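Local coordinates for amidohydrolase (Pseudomonas aeruginosa, PDB 2I5G), which probably acts as a metal-dependent dipeptidase of the M19 (membrane dipeptidase) family, an amidohydrolase built on a TIM barrel, at residues A[162-165]-A[166-170]; A[191-194]-A[195-199]; A[226-229]-A[230-234]; A[300-304]-A[305-309]; A[313-316]-A[317-320]. The protein carries 2 engineered substitutions. All coordinates share one frame; numbering follows the deposited sequence.

Contact 1: A[162-165]-A[166-170]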
loop_
_atom_site.group_PDB
_atom_site.type_symbol
_atom_site.label_atom_id
_atom_site.label_comp_id
_atom_site.label_asym_id
_atom_site.label_seq_id
_atom_site.Cartn_x
_atom_site.Cartn_y
_atom_site.Cartn_z
ATOM N N SER A 162 7.505 -0.504 -14.956
ATOM C CA SER A 162 7.055 -1.041 -16.244
ATOM C C SER A 162 5.901 -2.046 -16.184
ATOM O O SER A 162 4.967 -1.953 -16.972
ATOM C CB SER A 162 8.237 -1.664 -16.984
ATOM O OG SER A 162 8.798 -2.714 -16.223
ATOM N N LYS A 163 5.969 -3.006 -15.263
ATOM C CA LYS A 163 4.909 -3.995 -15.125
ATOM C C LYS A 163 3.565 -3.339 -14.851
ATOM O O LYS A 163 2.589 -3.581 -15.562
ATOM C CB LYS A 163 5.216 -4.982 -13.993
ATOM C CG LYS A 163 5.963 -6.236 -14.427
ATOM C CD LYS A 163 7.427 -5.960 -14.753
ATOM C CE LYS A 163 8.271 -5.816 -13.486
ATOM N NZ LYS A 163 8.328 -7.080 -12.691
ATOM N N THR A 164 3.495 -2.509 -13.819
ATOM C CA THR A 164 2.223 -1.881 -13.513
ATOM C C THR A 164 1.859 -0.828 -14.557
ATOM O O THR A 164 0.677 -0.592 -14.829
ATOM C CB THR A 164 2.199 -1.287 -12.069
ATOM O OG1 THR A 164 1.527 -0.025 -12.074
ATOM C CG2 THR A 164 3.593 -1.132 -11.519
ATOM N N SER A 165 2.866 -0.214 -15.166
ATOM C CA SER A 165 2.583 0.786 -16.184
ATOM C C SER A 165 1.841 0.171 -17.358
ATOM O O SER A 165 0.850 0.727 -17.828
ATOM C CB SER A 165 3.870 1.443 -16.683
ATOM O OG SER A 165 4.275 2.487 -15.813
ATOM N N GLU A 166 2.304 -0.984 -17.830
ATOM C CA GLU A 166 1.662 -1.629 -18.966
ATOM C C GLU A 166 0.226 -2.045 -18.680
ATOM O O GLU A 166 -0.644 -1.908 -19.538
ATOM C CB GLU A 166 2.453 -2.850 -19.423
ATOM C CG GLU A 166 1.853 -3.482 -20.673
ATOM C CD GLU A 166 2.598 -4.715 -21.136
ATOM O OE1 GLU A 166 3.830 -4.620 -21.351
ATOM O OE2 GLU A 166 1.949 -5.776 -21.293
ATOM N N GLU A 167 -0.026 -2.560 -17.481
ATOM C CA GLU A 167 -1.372 -2.987 -17.114
ATOM C C GLU A 167 -2.317 -1.795 -17.110
ATOM O O GLU A 167 -3.457 -1.893 -17.562
ATOM C CB GLU A 167 -1.354 -3.666 -15.742
ATOM C CG GLU A 167 -0.693 -5.036 -15.763
ATOM C CD GLU A 167 -0.440 -5.605 -14.379
ATOM O OE1 GLU A 167 -1.394 -5.715 -13.586
ATOM O OE2 GLU A 167 0.720 -5.953 -14.080
ATOM N N VAL A 168 -1.832 -0.662 -16.618
ATOM C CA VAL A 168 -2.641 0.550 -16.574
ATOM C C VAL A 168 -3.005 1.027 -17.985
ATOM O O VAL A 168 -4.131 1.456 -18.234
ATOM C CB VAL A 168 -1.898 1.686 -15.808
ATOM C CG1 VAL A 168 -2.675 3.000 -15.909
ATOM C CG2 VAL A 168 -1.728 1.291 -14.350
ATOM N N ILE A 169 -2.058 0.954 -18.914
ATOM C CA ILE A 169 -2.336 1.388 -20.279
ATOM C C ILE A 169 -3.411 0.504 -20.911
ATOM O O ILE A 169 -4.270 0.981 -21.659
ATOM C CB ILE A 169 -1.069 1.327 -21.166
ATOM C CG1 ILE A 169 0.013 2.252 -20.596
ATOM C CG2 ILE A 169 -1.422 1.721 -22.604
ATOM C CD1 ILE A 169 1.340 2.162 -21.309
ATOM N N LEU A 170 -3.352 -0.784 -20.597
ATOM C CA LEU A 170 -4.289 -1.765 -21.129
ATOM C C LEU A 170 -5.655 -1.735 -20.443
ATOM O O LEU A 170 -6.644 -2.183 -21.009
ATOM C CB LEU A 170 -3.674 -3.160 -20.986
ATOM C CG LEU A 170 -3.112 -3.919 -22.195
ATOM C CD1 LEU A 170 -2.636 -2.971 -23.281
ATOM C CD2 LEU A 170 -1.982 -4.814 -21.711
#

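Contact 2: A[191-194]-A[195-199]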
loop_
_atom_site.group_PDB
_atom_site.type_symbol
_atom_site.label_atom_id
_atom_site.label_comp_id
_atom_site.label_asym_id
_atom_site.label_seq_id
_atom_site.Cartn_x
_atom_site.Cartn_y
_atom_site.Cartn_z
ATOM N N ARG A 191 14.282 5.759 -14.285
ATOM C CA ARG A 191 13.062 6.498 -14.589
ATOM C C ARG A 191 12.829 6.803 -16.063
ATOM O O ARG A 191 11.767 7.296 -16.438
ATOM C CB ARG A 191 12.984 7.787 -13.764
ATOM C CG ARG A 191 11.606 7.963 -13.170
ATOM C CD ARG A 191 11.474 9.127 -12.214
ATOM N NE ARG A 191 11.428 10.420 -12.888
ATOM C CZ ARG A 191 10.691 10.688 -13.961
ATOM N NH1 ARG A 191 9.929 9.751 -14.509
ATOM N NH2 ARG A 191 10.709 11.908 -14.480
ATOM N N ASN A 192 13.815 6.511 -16.901
ATOM C CA ASN A 192 13.667 6.739 -18.333
ATOM C C ASN A 192 12.882 5.591 -18.965
ATOM O O ASN A 192 12.834 4.489 -18.414
ATOM C CB ASN A 192 15.032 6.860 -19.005
ATOM C CG ASN A 192 15.686 8.187 -18.740
ATOM O OD1 ASN A 192 15.020 9.148 -18.367
ATOM N ND2 ASN A 192 16.990 8.260 -18.947
ATOM N N LYS A 193 12.274 5.846 -20.118
ATOM C CA LYS A 193 11.491 4.823 -20.798
ATOM C C LYS A 193 12.153 4.288 -22.073
ATOM O O LYS A 193 12.774 5.034 -22.829
ATOM C CB LYS A 193 10.106 5.377 -21.132
ATOM C CG LYS A 193 9.423 6.100 -19.976
ATOM C CD LYS A 193 9.191 5.194 -18.772
ATOM C CE LYS A 193 8.405 5.920 -17.681
ATOM N NZ LYS A 193 8.345 5.150 -16.408
ATOM N N SER A 194 12.001 2.987 -22.306
ATOM C CA SER A 194 12.566 2.317 -23.478
ATOM C C SER A 194 11.785 2.680 -24.729
ATOM O O SER A 194 10.654 3.151 -24.641
ATOM C CB SER A 194 12.502 0.802 -23.294
ATOM O OG SER A 194 11.157 0.365 -23.362
ATOM N N ASP A 195 12.387 2.449 -25.895
ATOM C CA ASP A 195 11.723 2.748 -27.161
ATOM C C ASP A 195 10.446 1.918 -27.254
ATOM O O ASP A 195 9.386 2.418 -27.649
ATOM C CB ASP A 195 12.638 2.424 -28.347
ATOM C CG ASP A 195 13.928 3.232 -28.331
ATOM O OD1 ASP A 195 13.876 4.450 -28.065
ATOM O OD2 ASP A 195 15.000 2.651 -28.600
ATOM N N GLU A 196 10.553 0.647 -26.882
ATOM C CA GLU A 196 9.404 -0.247 -26.915
ATOM C C GLU A 196 8.280 0.325 -26.062
ATOM O O GLU A 196 7.110 0.277 -26.447
ATOM C CB GLU A 196 9.799 -1.646 -26.417
ATOM C CG GLU A 196 10.802 -1.650 -25.259
ATOM C CD GLU A 196 12.263 -1.614 -25.715
ATOM O OE1 GLU A 196 12.792 -2.670 -26.122
ATOM O OE2 GLU A 196 12.883 -0.533 -25.672
ATOM N N GLU A 197 8.640 0.884 -24.910
ATOM C CA GLU A 197 7.657 1.466 -24.001
ATOM C C GLU A 197 6.989 2.698 -24.591
ATOM O O GLU A 197 5.765 2.848 -24.530
ATOM C CB GLU A 197 8.318 1.851 -22.684
ATOM C CG GLU A 197 8.645 0.687 -21.793
ATOM C CD GLU A 197 9.206 1.132 -20.460
ATOM O OE1 GLU A 197 10.384 1.548 -20.416
ATOM O OE2 GLU A 197 8.459 1.078 -19.457
ATOM N N LEU A 198 7.803 3.590 -25.147
ATOM C CA LEU A 198 7.297 4.809 -25.746
ATOM C C LEU A 198 6.391 4.500 -26.927
ATOM O O LEU A 198 5.417 5.204 -27.174
ATOM C CB LEU A 198 8.461 5.676 -26.210
ATOM C CG LEU A 198 9.391 6.207 -25.118
ATOM C CD1 LEU A 198 10.574 6.870 -25.781
ATOM C CD2 LEU A 198 8.652 7.203 -24.212
ATOM N N LYS A 199 6.712 3.442 -27.661
ATOM C CA LYS A 199 5.920 3.070 -28.825
ATOM C C LYS A 199 4.622 2.422 -28.390
ATOM O O LYS A 199 3.579 2.611 -29.023
ATOM C CB LYS A 199 6.715 2.116 -29.723
ATOM C CG LYS A 199 5.916 1.541 -30.885
ATOM C CD LYS A 199 6.797 0.720 -31.830
ATOM C CE LYS A 199 5.989 -0.318 -32.606
ATOM N NZ LYS A 199 4.892 0.275 -33.413
HETATM O O HOH W 1 11.581 1.749 -17.795
HETATM O O HOH W 2 14.007 5.293 -25.256
#

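Contact 3: A[226-229]-A[230-234]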
loop_
_atom_site.group_PDB
_atom_site.type_symbol
_atom_site.label_atom_id
_atom_site.label_comp_id
_atom_site.label_asym_id
_atom_site.label_seq_id
_atom_site.Cartn_x
_atom_site.Cartn_y
_atom_site.Cartn_z
ATOM N N ASP A 226 19.487 22.811 -26.225
ATOM C CA ASP A 226 19.503 21.977 -27.433
ATOM C C ASP A 226 19.459 20.483 -27.144
ATOM O O ASP A 226 18.855 19.721 -27.894
ATOM C CB ASP A 226 20.750 22.273 -28.264
ATOM C CG ASP A 226 20.655 23.584 -29.007
ATOM O OD1 ASP A 226 19.897 23.646 -29.996
ATOM O OD2 ASP A 226 21.333 24.552 -28.598
ATOM N N ASP A 227 20.112 20.060 -26.068
ATOM C CA ASP A 227 20.121 18.650 -25.699
ATOM C C ASP A 227 18.712 18.218 -25.325
ATOM O O ASP A 227 18.366 17.042 -25.404
ATOM C CB ASP A 227 21.069 18.418 -24.522
ATOM C CG ASP A 227 22.526 18.585 -24.909
ATOM O OD1 ASP A 227 23.018 17.787 -25.735
ATOM O OD2 ASP A 227 23.176 19.516 -24.392
ATOM N N TYR A 228 17.903 19.187 -24.919
ATOM C CA TYR A 228 16.521 18.932 -24.540
ATOM C C TYR A 228 15.705 18.737 -25.820
ATOM O O TYR A 228 14.944 17.778 -25.941
ATOM C CB TYR A 228 16.002 20.114 -23.717
ATOM C CG TYR A 228 14.596 19.984 -23.182
ATOM C CD1 TYR A 228 14.087 18.747 -22.779
ATOM C CD2 TYR A 228 13.797 21.116 -23.005
ATOM C CE1 TYR A 228 12.819 18.643 -22.205
ATOM C CE2 TYR A 228 12.533 21.024 -22.431
ATOM C CZ TYR A 228 12.050 19.785 -22.029
ATOM O OH TYR A 228 10.818 19.702 -21.418
ATOM N N ALA A 229 15.876 19.640 -26.777
ATOM C CA ALA A 229 15.169 19.525 -28.047
ATOM C C ALA A 229 15.539 18.183 -28.673
ATOM O O ALA A 229 14.705 17.520 -29.280
ATOM C CB ALA A 229 15.568 20.657 -28.977
ATOM N N GLU A 230 16.799 17.788 -28.520
ATOM C CA GLU A 230 17.277 16.522 -29.062
ATOM C C GLU A 230 16.438 15.369 -28.525
ATOM O O GLU A 230 15.990 14.500 -29.277
ATOM C CB GLU A 230 18.743 16.307 -28.682
ATOM C CG GLU A 230 19.283 14.922 -29.005
ATOM C CD GLU A 230 20.745 14.747 -28.610
ATOM O OE1 GLU A 230 21.256 13.607 -28.697
ATOM O OE2 GLU A 230 21.386 15.747 -28.217
ATOM N N ALA A 231 16.227 15.363 -27.213
ATOM C CA ALA A 231 15.443 14.310 -26.590
ATOM C C ALA A 231 13.985 14.407 -27.027
ATOM O O ALA A 231 13.323 13.393 -27.227
ATOM C CB ALA A 231 15.557 14.398 -25.066
ATOM N N ILE A 232 13.488 15.629 -27.185
ATOM C CA ILE A 232 12.108 15.832 -27.602
ATOM C C ILE A 232 11.891 15.348 -29.027
ATOM O O ILE A 232 10.794 14.908 -29.385
ATOM C CB ILE A 232 11.703 17.322 -27.483
ATOM C CG1 ILE A 232 11.607 17.701 -26.003
ATOM C CG2 ILE A 232 10.368 17.576 -28.182
ATOM C CD1 ILE A 232 11.248 19.117 -25.761
ATOM N N GLU A 233 12.936 15.416 -29.840
ATOM C CA GLU A 233 12.836 14.968 -31.220
ATOM C C GLU A 233 12.973 13.445 -31.286
ATOM O O GLU A 233 12.339 12.796 -32.119
ATOM C CB GLU A 233 13.905 15.667 -32.062
ATOM C CG GLU A 233 13.770 17.187 -32.003
ATOM C CD GLU A 233 14.963 17.942 -32.587
ATOM O OE1 GLU A 233 16.120 17.577 -32.283
ATOM O OE2 GLU A 233 14.738 18.918 -33.336
ATOM N N TYR A 234 13.784 12.882 -30.392
ATOM C CA TYR A 234 13.986 11.439 -30.337
ATOM C C TYR A 234 12.648 10.792 -30.013
ATOM O O TYR A 234 12.251 9.816 -30.644
ATOM C CB TYR A 234 14.998 11.081 -29.241
ATOM C CG TYR A 234 15.269 9.597 -29.066
ATOM C CD1 TYR A 234 16.262 8.952 -29.796
ATOM C CD2 TYR A 234 14.528 8.838 -28.163
ATOM C CE1 TYR A 234 16.516 7.579 -29.632
ATOM C CE2 TYR A 234 14.771 7.470 -27.990
ATOM C CZ TYR A 234 15.767 6.845 -28.726
ATOM O OH TYR A 234 16.013 5.495 -28.539
#

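Contact 4: A[300-304]-A[305-309]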
loop_
_atom_site.group_PDB
_atom_site.type_symbol
_atom_site.label_atom_id
_atom_site.label_comp_id
_atom_site.label_asym_id
_atom_site.label_seq_id
_atom_site.Cartn_x
_atom_site.Cartn_y
_atom_site.Cartn_z
ATOM N N ARG A 300 15.339 24.808 -35.203
ATOM C CA ARG A 300 15.918 23.486 -35.317
ATOM C C ARG A 300 15.336 22.661 -36.462
ATOM O O ARG A 300 15.698 21.500 -36.639
ATOM C CB ARG A 300 15.745 22.754 -33.990
ATOM C CG ARG A 300 16.969 21.994 -33.568
ATOM C CD ARG A 300 17.118 22.002 -32.067
ATOM N NE ARG A 300 18.368 21.369 -31.665
ATOM C CZ ARG A 300 18.626 20.077 -31.822
ATOM N NH1 ARG A 300 17.715 19.285 -32.364
ATOM N NH2 ARG A 300 19.799 19.585 -31.454
ATOM N N GLY A 301 14.437 23.261 -37.238
ATOM C CA GLY A 301 13.842 22.557 -38.363
ATOM C C GLY A 301 12.361 22.226 -38.233
ATOM O O GLY A 301 11.653 22.074 -39.233
HETATM N N MSE A 302 11.887 22.109 -37.000
HETATM C CA MSE A 302 10.488 21.790 -36.753
HETATM C C MSE A 302 9.605 22.934 -37.247
HETATM O O MSE A 302 9.807 24.087 -36.879
HETATM C CB MSE A 302 10.280 21.561 -35.252
HETATM C CG MSE A 302 8.973 20.879 -34.874
HETATM SE SE MSE A 302 8.845 20.504 -32.960
HETATM C CE MSE A 302 10.134 19.061 -32.863
ATOM N N PRO A 303 8.629 22.633 -38.116
ATOM C CA PRO A 303 7.723 23.665 -38.643
ATOM C C PRO A 303 6.796 24.249 -37.571
ATOM O O PRO A 303 6.578 23.635 -36.529
ATOM C CB PRO A 303 6.959 22.931 -39.744
ATOM C CG PRO A 303 6.981 21.501 -39.278
ATOM C CD PRO A 303 8.397 21.340 -38.778
ATOM N N GLU A 304 6.250 25.433 -37.840
ATOM C CA GLU A 304 5.372 26.120 -36.891
ATOM C C GLU A 304 4.259 25.248 -36.322
ATOM O O GLU A 304 4.088 25.165 -35.106
ATOM C CB GLU A 304 4.740 27.365 -37.537
ATOM C CG GLU A 304 4.231 28.382 -36.514
ATOM C CD GLU A 304 3.328 29.461 -37.108
ATOM O OE1 GLU A 304 2.117 29.206 -37.276
ATOM O OE2 GLU A 304 3.828 30.569 -37.408
ATOM N N ARG A 305 3.507 24.602 -37.208
ATOM C CA ARG A 305 2.376 23.762 -36.823
ATOM C C ARG A 305 2.725 22.696 -35.794
ATOM O O ARG A 305 1.989 22.499 -34.827
ATOM C CB ARG A 305 1.774 23.111 -38.067
ATOM C CG ARG A 305 0.338 22.632 -37.914
ATOM C CD ARG A 305 0.251 21.156 -38.238
ATOM N NE ARG A 305 1.270 20.782 -39.212
ATOM C CZ ARG A 305 1.702 19.542 -39.396
ATOM N NH1 ARG A 305 1.195 18.555 -38.672
ATOM N NH2 ARG A 305 2.659 19.289 -40.283
ATOM N N VAL A 306 3.838 22.000 -36.005
ATOM C CA VAL A 306 4.257 20.970 -35.066
ATOM C C VAL A 306 4.627 21.640 -33.748
ATOM O O VAL A 306 4.285 21.150 -32.680
ATOM C CB VAL A 306 5.476 20.173 -35.591
ATOM C CG1 VAL A 306 5.888 19.117 -34.561
ATOM C CG2 VAL A 306 5.139 19.505 -36.918
ATOM N N VAL A 307 5.331 22.763 -33.823
ATOM C CA VAL A 307 5.719 23.482 -32.616
ATOM C C VAL A 307 4.495 23.809 -31.754
ATOM O O VAL A 307 4.510 23.569 -30.549
ATOM C CB VAL A 307 6.461 24.799 -32.955
ATOM C CG1 VAL A 307 6.790 25.558 -31.673
ATOM C CG2 VAL A 307 7.735 24.493 -33.734
ATOM N N ARG A 308 3.439 24.350 -32.361
ATOM C CA ARG A 308 2.231 24.680 -31.606
ATOM C C ARG A 308 1.842 23.431 -30.821
ATOM O O ARG A 308 1.459 23.500 -29.651
ATOM C CB ARG A 308 1.062 25.031 -32.533
ATOM C CG ARG A 308 1.410 25.768 -33.814
ATOM C CD ARG A 308 1.447 27.277 -33.655
ATOM N NE ARG A 308 0.232 27.803 -33.044
ATOM C CZ ARG A 308 -0.134 29.081 -33.088
ATOM N NH1 ARG A 308 0.611 29.974 -33.725
ATOM N NH2 ARG A 308 -1.237 29.473 -32.466
ATOM N N LYS A 309 1.943 22.285 -31.491
ATOM C CA LYS A 309 1.599 20.997 -30.897
ATOM C C LYS A 309 2.395 20.734 -29.632
ATOM O O LYS A 309 1.847 20.701 -28.534
ATOM C CB LYS A 309 1.886 19.854 -31.872
ATOM C CG LYS A 309 1.332 20.029 -33.264
ATOM C CD LYS A 309 -0.173 20.062 -33.252
ATOM C CE LYS A 309 -0.708 19.644 -34.605
ATOM N NZ LYS A 309 -0.183 18.301 -34.994
#

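Contact 5: A[313-316]-A[317-320]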
loop_
_atom_site.group_PDB
_atom_site.type_symbol
_atom_site.label_atom_id
_atom_site.label_comp_id
_atom_site.label_asym_id
_atom_site.label_seq_id
_atom_site.Cartn_x
_atom_site.Cartn_y
_atom_site.Cartn_z
ATOM N N GLU A 313 -0.855 22.649 -27.619
ATOM C CA GLU A 313 -2.044 22.128 -28.288
ATOM C C GLU A 313 -2.295 20.646 -28.031
ATOM O O GLU A 313 -3.427 20.248 -27.775
ATOM C CB GLU A 313 -1.962 22.378 -29.795
ATOM C CG GLU A 313 -2.058 23.846 -30.172
ATOM C CD GLU A 313 -2.239 24.060 -31.663
ATOM O OE1 GLU A 313 -2.431 25.228 -32.077
ATOM O OE2 GLU A 313 -2.189 23.063 -32.421
ATOM N N ASN A 314 -1.247 19.833 -28.098
ATOM C CA ASN A 314 -1.391 18.403 -27.867
ATOM C C ASN A 314 -1.892 18.090 -26.452
ATOM O O ASN A 314 -2.725 17.199 -26.265
ATOM C CB ASN A 314 -0.060 17.685 -28.127
ATOM C CG ASN A 314 0.208 17.455 -29.617
ATOM O OD1 ASN A 314 -0.520 17.951 -30.480
ATOM N ND2 ASN A 314 1.259 16.699 -29.916
ATOM N N TRP A 315 -1.391 18.813 -25.457
ATOM C CA TRP A 315 -1.823 18.581 -24.089
ATOM C C TRP A 315 -3.306 18.866 -23.969
ATOM O O TRP A 315 -4.044 18.127 -23.314
ATOM C CB TRP A 315 -1.065 19.482 -23.120
ATOM C CG TRP A 315 -0.011 18.772 -22.348
ATOM C CD1 TRP A 315 1.299 19.139 -22.221
ATOM C CD2 TRP A 315 -0.169 17.576 -21.573
ATOM N NE1 TRP A 315 1.965 18.246 -21.414
ATOM C CE2 TRP A 315 1.086 17.277 -21.004
ATOM C CE3 TRP A 315 -1.253 16.728 -21.305
ATOM C CZ2 TRP A 315 1.290 16.162 -20.179
ATOM C CZ3 TRP A 315 -1.049 15.620 -20.488
ATOM C CH2 TRP A 315 0.214 15.349 -19.935
ATOM N N VAL A 316 -3.741 19.944 -24.609
ATOM C CA VAL A 316 -5.142 20.331 -24.558
ATOM C C VAL A 316 -6.062 19.261 -25.147
ATOM O O VAL A 316 -7.097 18.940 -24.565
ATOM C CB VAL A 316 -5.374 21.670 -25.297
ATOM C CG1 VAL A 316 -6.848 22.034 -25.257
ATOM C CG2 VAL A 316 -4.547 22.769 -24.650
ATOM N N ARG A 317 -5.676 18.704 -26.292
ATOM C CA ARG A 317 -6.472 17.676 -26.959
ATOM C C ARG A 317 -6.698 16.409 -26.127
ATOM O O ARG A 317 -7.796 15.848 -26.133
ATOM C CB ARG A 317 -5.829 17.305 -28.298
ATOM C CG ARG A 317 -6.513 16.151 -29.012
ATOM C CD ARG A 317 -6.167 16.134 -30.493
ATOM N NE ARG A 317 -6.657 17.334 -31.171
ATOM C CZ ARG A 317 -7.943 17.658 -31.291
ATOM N NH1 ARG A 317 -8.886 16.874 -30.781
ATOM N NH2 ARG A 317 -8.288 18.775 -31.918
ATOM N N VAL A 318 -5.672 15.960 -25.411
ATOM C CA VAL A 318 -5.806 14.758 -24.592
ATOM C C VAL A 318 -6.600 15.034 -23.311
ATOM O O VAL A 318 -7.396 14.203 -22.871
ATOM C CB VAL A 318 -4.429 14.178 -24.214
ATOM C CG1 VAL A 318 -3.746 15.064 -23.189
ATOM C CG2 VAL A 318 -4.599 12.775 -23.685
ATOM N N LEU A 319 -6.381 16.200 -22.712
ATOM C CA LEU A 319 -7.103 16.568 -21.503
ATOM C C LEU A 319 -8.572 16.726 -21.842
ATOM O O LEU A 319 -9.439 16.465 -21.014
ATOM C CB LEU A 319 -6.561 17.877 -20.921
ATOM C CG LEU A 319 -5.226 17.739 -20.184
ATOM C CD1 LEU A 319 -4.713 19.097 -19.761
ATOM C CD2 LEU A 319 -5.420 16.837 -18.974
ATOM N N ARG A 320 -8.848 17.158 -23.068
ATOM C CA ARG A 320 -10.221 17.343 -23.514
ATOM C C ARG A 320 -10.847 15.961 -23.633
ATOM O O ARG A 320 -11.997 15.737 -23.237
ATOM C CB ARG A 320 -10.242 18.053 -24.868
ATOM C CG ARG A 320 -11.633 18.352 -25.402
ATOM C CD ARG A 320 -11.551 18.956 -26.801
ATOM N NE ARG A 320 -10.888 20.260 -26.809
ATOM C CZ ARG A 320 -11.425 21.377 -26.322
ATOM N NH1 ARG A 320 -12.641 21.352 -25.787
ATOM N NH2 ARG A 320 -10.748 22.521 -26.365
#

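Contact 1: A[162-165]-A[166-170]
The carboxylate of Glu167 is the flat group that folds back over the preceding turn: its OE2 lies 3.4 Å from Lys163 O, two acceptors that merely sit close. What holds the group is elsewhere, since OE1 forms a salt bridge with Arg133 of the second subunit and a weak hydrogen bond with the backbone N of Leu137. The stretch is the body of helix 162-171, one of the outer helices of the TIM barrel, following strand 154-156. Three sound i to i+4 bonds run along it, from Glu166 N to Ser162 O (3.0 Å), from Val168 N to Thr164 O and from Ile169 N to Ser165 O; the one from Glu167 N to Lys163 O is weak. Ser165, with OG beside its own backbone N (chi1 -83°), gives its hydroxyl to the preceding turn as a hydrogen-bond partner of Gly161 O. Lys163 NZ ties the helix start to Asp134 O, while Ile169 packs on Phe200 of helix 195-203. Thr164 and Val168 point the same way from successive turns, on a buried side of the helix, and come nearest through Thr164 OG1 and Val168 CG2, 4.2 Å apart.

Contact 2: A[191-194]-A[195-199]
A capping box starts helix 195-203, with Ser194 at the N-cap and Glu197 three residues on. The better defined half is the bond from Ser194 N to Glu197 OE1, 2.9 Å long and almost straight at 175°; the N-H meets the oxygen on its anti side, somewhat out of the carboxylate plane. The other half runs from Glu197 N to Ser194 OG at 3.0 Å, though the place of this hydroxyl is less certain in the model. Glu197 reaches back because CG stands beside its own backbone N (chi1 -74°) and the chain beyond is extended. A water adds a further grip on OE1, donating to it and to Asn192 O, so the carboxylate also fastens the loop ahead of the cap. A second water bridges Lys193 O (2.7 Å) and Asp195 OD1 (2.9 Å), and the same OD1 also meets Tyr234 OH of helix 225-239. The first helical turn closes with Leu198 N bonded to Ser194 O at 2.9 Å, and Leu198 CD2 rests 3.9 Å from Lys193 CB. The Lys193 chain crosses that of Glu197 at about a right angle and sends NZ to Ser158 O. Around the cap, Lys193 packs on Tyr178 and Cys181 of strand 177-181, while Asp195 and Leu198 lean on Ile238 of helix 225-239.

Contact 3: A[226-229]-A[230-234]
Tyr228 and Ile232, one helical turn apart, make the close-packed half of this contact. Ile232 CD1 stands over the middle of one face of the phenol ring, 3.9 Å from its centroid and 10° off the normal, a CH-pi contact. The ring is carried there by a CG anti to the Tyr228 backbone N (chi1 -177°), and its hydroxyl is anchored on Val210 O. The turn is closed by Ile232 N bonding to Tyr228 O at 2.9 Å. The more exposed flank is polar and looser: Asp227 and Glu230 run side by side, with Asp227 OD1 3.6 Å from Glu230 OE2, two like charges and no bond. Asp227 instead spends OD2 on the backbone N of Thr224, just ahead of the helix, with a weak, long ion pair to Lys219. With Tyr228 and Ile232 against strand 244-246 and Asp227 and Glu230 on the more exposed flank, this is an amphipathic helix, the connection of the beta-alpha-beta crossover 207-210, 225-239, 244-246 in the TIM barrel.

Contact 4: A[300-304]-A[305-309]
Glu304 O receives the shortest sound polar bond, from Arg308 N at 2.9 Å, and with Val307 N to Pro303 O (3.1 Å) it closes the first turn of helix 304-323. The side chains of Glu304 and Arg308 lie side by side, pointing the same way, but their charged ends meet only in a long salt bridge, Glu304 OE1 to Arg308 NH1 at 3.9 Å, with the planes 44° apart. The apolar part is firmer. Selenomethionine Met302 crosses Val306 at about a right angle, its CG 3.6 Å from Val306 CG1, and the same CG reaches Val307 CG2 at 4.0 Å. Pro303, the N-cap residue, sets its ring CG 3.6 Å from Val306 CG2, on the other branch of that valine. The Arg305 guanidinium, with Val306 CG2 over one face, forms a salt bridge with Glu241. Helices 291-299 and 304-323 are thus connected by a Schellman motif, ended by Gly301 at positive phi, followed by a Met302-Val307 pair that, spanning the residue before the N-cap and the fourth after it, fits a hydrophobic staple.

Contact 5: A[313-316]-A[317-320]
Val316, Arg317 and Trp315 give up the most surface in this turn of helix 304-323, each in a different way. Val316 is covered mainly by the backbone that follows it, its CB 3.1 Å from Arg317 N. Its O takes the bond from Arg320 N at 2.9 Å, and its CG1 lies 4.1 Å from Arg320 NH2, the two side chains running alongside and pointing the same way. Arg317 is touched near its root, with CB 3.7 Å from Asn314 O, after which the chain leaves the contact for the exposed side; its N bonds to Glu313 O at 3.1 Å. Trp315 starts away from the following turn, yet its six-membered ring swings back so that CE3 comes 3.5 Å from Val318 CG1. Val318 meets it because CG1 sits between its own backbone N and carbonyl carbon (chi1 72°), against the indole. Leu319 adds a looser touch, CG to Trp315 CE3 at 4.3 Å, and its N bonds to Trp315 O at 3.1 Å. The indole NE1 is satisfied by Ile246 O, and Asn314 ND2 by Glu241 O and Ile244 O, so Trp315 ties the helix to strand 244-246, and Asn314 to that strand and the loop before it. Trp315 also packs on Ile13 of strand 13-17 and, with Val318, on Met154 of strand 154-156.

In the fold
The five contacts follow one another along the chain, all on helices or helix starts of the TIM barrel. Contacts 1 and 2 have centres 12 Å apart and meet where Ser162 packs on Glu197; contact 2 reaches contact 3, centres 15 Å apart, through a probable hydrogen bond between Asp195 and Tyr234. Contact 3 joins contact 4, centres 13 Å apart, by a salt bridge from Asp226 to Arg300 and by Ala229 packing on that arginine. Contacts 4 and 5 share helix 304-323, their centres 16 Å apart. Contacts 1 and 4 are furthest separated, about 31 Å between centres. Helices 162-171, 195-203 and 225-239 thus touch in turn, and the last meets the loop leading into helix 304-323.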